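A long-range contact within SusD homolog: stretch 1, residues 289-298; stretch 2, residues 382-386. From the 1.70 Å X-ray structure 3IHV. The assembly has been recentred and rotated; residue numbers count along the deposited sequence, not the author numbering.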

# COMPACT_ATOMS: atom_id res chain seq x y z
N THR A 289 8.57 -10.09 -21.99
CA THR A 289 7.82 -10.78 -23.01
C THR A 289 7.42 -12.19 -22.58
O THR A 289 8.08 -12.82 -21.77
CB THR A 289 8.66 -11.00 -24.28
OG1 THR A 289 9.85 -11.71 -23.92
CG2 THR A 289 9.03 -9.68 -24.94
N ALA A 290 6.31 -12.66 -23.15
CA ALA A 290 5.86 -14.01 -22.96
C ALA A 290 6.77 -14.86 -23.85
O ALA A 290 7.13 -14.42 -24.97
CB ALA A 290 4.37 -14.14 -23.40
N ILE A 291 7.16 -16.03 -23.34
CA ILE A 291 7.91 -17.06 -24.03
C ILE A 291 7.08 -18.34 -23.91
O ILE A 291 6.89 -18.86 -22.81
CB ILE A 291 9.26 -17.34 -23.38
CG1 ILE A 291 10.14 -16.08 -23.37
CG2 ILE A 291 9.97 -18.45 -24.16
CD1 ILE A 291 11.48 -16.32 -22.60
N ALA A 292 6.56 -18.83 -25.04
CA ALA A 292 5.66 -19.98 -25.07
C ALA A 292 6.22 -21.17 -24.28
O ALA A 292 7.35 -21.60 -24.49
CB ALA A 292 5.33 -20.35 -26.52
N GLY A 293 5.43 -21.66 -23.33
CA GLY A 293 5.85 -22.76 -22.47
C GLY A 293 6.85 -22.42 -21.37
O GLY A 293 7.14 -23.27 -20.52
N VAL A 294 7.33 -21.18 -21.31
CA VAL A 294 8.34 -20.81 -20.31
C VAL A 294 7.93 -19.68 -19.38
O VAL A 294 8.11 -19.75 -18.16
CB VAL A 294 9.62 -20.33 -21.03
CG1 VAL A 294 10.70 -19.93 -19.99
CG2 VAL A 294 10.11 -21.41 -21.99
N ARG A 295 7.35 -18.63 -19.95
CA ARG A 295 7.13 -17.42 -19.18
C ARG A 295 5.94 -16.68 -19.68
O ARG A 295 5.70 -16.63 -20.87
CB ARG A 295 8.36 -16.54 -19.41
CG ARG A 295 8.47 -15.31 -18.60
CD ARG A 295 9.85 -14.68 -18.80
NE ARG A 295 10.00 -13.95 -20.06
CZ ARG A 295 11.16 -13.41 -20.47
NH1 ARG A 295 12.26 -13.56 -19.75
NH2 ARG A 295 11.23 -12.73 -21.61
N GLY A 296 5.20 -16.09 -18.74
CA GLY A 296 4.10 -15.23 -19.12
C GLY A 296 4.68 -13.84 -19.28
O GLY A 296 5.75 -13.55 -18.75
N SER A 297 4.01 -12.99 -20.03
CA SER A 297 4.46 -11.59 -20.16
C SER A 297 4.08 -10.77 -18.92
O SER A 297 3.27 -11.21 -18.10
CB SER A 297 3.86 -10.97 -21.43
OG SER A 297 2.45 -11.03 -21.39
N CYS A 298 4.72 -9.61 -18.75
CA CYS A 298 4.37 -8.64 -17.70
C CYS A 298 4.14 -7.32 -18.40
O CYS A 298 5.06 -6.84 -19.05
CB CYS A 298 5.45 -8.47 -16.64
SG CYS A 298 5.83 -10.00 -15.75
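Stretch 2 382-386: FINND

The centre of this contact is a glycine with no room for a side chain. Gly-296 faces stretch 2 so closely that an ideally placed CB would lie 2.1 Å from O of Asn-384, a clear clash, and a tight 3.3 Å from OD1 of Asn-385. Without that CB, the two backbones come close: CA of Gly-296 and CA of Asn-385 are 4.6 Å apart, the nearest CA approach between the stretches. CA of Gly-296 makes a CA-H...O contact with O of Asn-384 at 3.5 Å.

Neither stretch is regular helix or strand. Thr-289 and Ala-290 are extended; a compact turn follows from Ile-291 to Arg-295. N of Ile-291 donates a hydrogen bond to O of Arg-295 at 2.9 Å, and O of Ile-291 accepts from N of Val-294 at 2.8 Å and from N of Arg-295 at 2.9 Å. Gly-293 has positive phi within this turn, a conformation that favours glycine. From Arg-295 to Cys-298 the chain is extended. Stretch 2 is extended through Ile-383 and Asn-384, then bends at Asn-385, where psi falls to -7°. The two chains run in the same general sense here: Ile-383 lies by Gly-293 to Gly-296, while Asn-385 reaches Gly-296 and Ser-297.

One direct hydrogen bond joins the stretches. N of Ser-297 donates to OD1 of Asn-385 at 2.8 Å, with an angle of 160°. The CA-to-CB bond of Asn-385 points sideways to stretch 1, but the end of the side chain comes nearer. OD1 of Asn-385 is also 3.8 Å from CB of Ala-290.

Water 1 adds a bridge. It donates to O of Asn-385 at 2.7 Å and is hydrogen-bonded to OG of Ser-297 at 2.6 Å. O of Ser-297 and O of Asn-385 are 3.1 Å apart, but both are acceptors and cannot hydrogen-bond to each other. CA of Asn-385 makes a CA-H...O contact with O of Ser-297 at 3.5 Å.

Ile-383 supplies the apolar part of the contact. CD1 of Ile-383 packs 3.5 Å from C of Gly-293 and 3.6 Å from N of Val-294. CG2 of Ile-383 lies 3.6 Å from N of Gly-296 and 3.7 Å from C of Arg-295. The side chain thus rests on the backbone of stretch 1.

The CA-to-CB bond of Arg-295 points away from stretch 2, and its side chain braces its own stretch, with NE of Arg-295 donating to O of Thr-289 at 2.8 Å. The CA-to-CB bond of Asn-384 also points away, here from stretch 1; OD1 of Asn-384 accepts from N of Asp-386 at 2.8 Å. In all, 304 Å² is buried, summed over both sides.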

# COMPACT_ATOMS: atom_id res chain seq x y z
N PHE A 382 2.12 -21.46 -12.52
CA PHE A 382 1.35 -21.25 -13.71
C PHE A 382 2.03 -20.17 -14.58
O PHE A 382 2.80 -19.33 -14.09
CB PHE A 382 -0.08 -20.91 -13.35
CG PHE A 382 -0.21 -19.65 -12.52
CD1 PHE A 382 -0.24 -18.42 -13.13
CD2 PHE A 382 -0.32 -19.72 -11.16
CE1 PHE A 382 -0.36 -17.28 -12.39
CE2 PHE A 382 -0.45 -18.57 -10.40
CZ PHE A 382 -0.47 -17.36 -11.02
N ILE A 383 1.74 -20.22 -15.87
CA ILE A 383 2.20 -19.22 -16.82
C ILE A 383 0.97 -18.41 -17.11
O ILE A 383 -0.06 -18.97 -17.52
CB ILE A 383 2.69 -19.89 -18.11
CG1 ILE A 383 3.93 -20.74 -17.80
CG2 ILE A 383 2.94 -18.85 -19.24
CD1 ILE A 383 4.52 -21.42 -19.02
N ASN A 384 1.03 -17.12 -16.86
CA ASN A 384 -0.12 -16.26 -17.11
C ASN A 384 0.42 -14.87 -17.44
O ASN A 384 1.46 -14.46 -16.93
CB ASN A 384 -1.11 -16.25 -15.94
CG ASN A 384 -2.38 -15.50 -16.27
OD1 ASN A 384 -2.46 -14.29 -16.05
ND2 ASN A 384 -3.35 -16.19 -16.92
N ASN A 385 -0.26 -14.16 -18.32
CA ASN A 385 0.24 -12.84 -18.71
C ASN A 385 -0.23 -11.69 -17.82
O ASN A 385 0.20 -10.54 -18.00
CB ASN A 385 -0.14 -12.56 -20.16
CG ASN A 385 0.55 -13.51 -21.16
OD1 ASN A 385 1.57 -14.13 -20.86
ND2 ASN A 385 -0.01 -13.61 -22.37
N ASP A 386 -1.14 -11.99 -16.91
CA ASP A 386 -1.77 -10.97 -16.09
C ASP A 386 -1.67 -11.16 -14.58
O ASP A 386 -1.72 -10.17 -13.85
CB ASP A 386 -3.26 -10.92 -16.43
CG ASP A 386 -3.49 -10.53 -17.87
OD1 ASP A 386 -3.12 -9.41 -18.25
OD2 ASP A 386 -4.00 -11.38 -18.61
O HOH W 1 1.29 -9.11 -20.08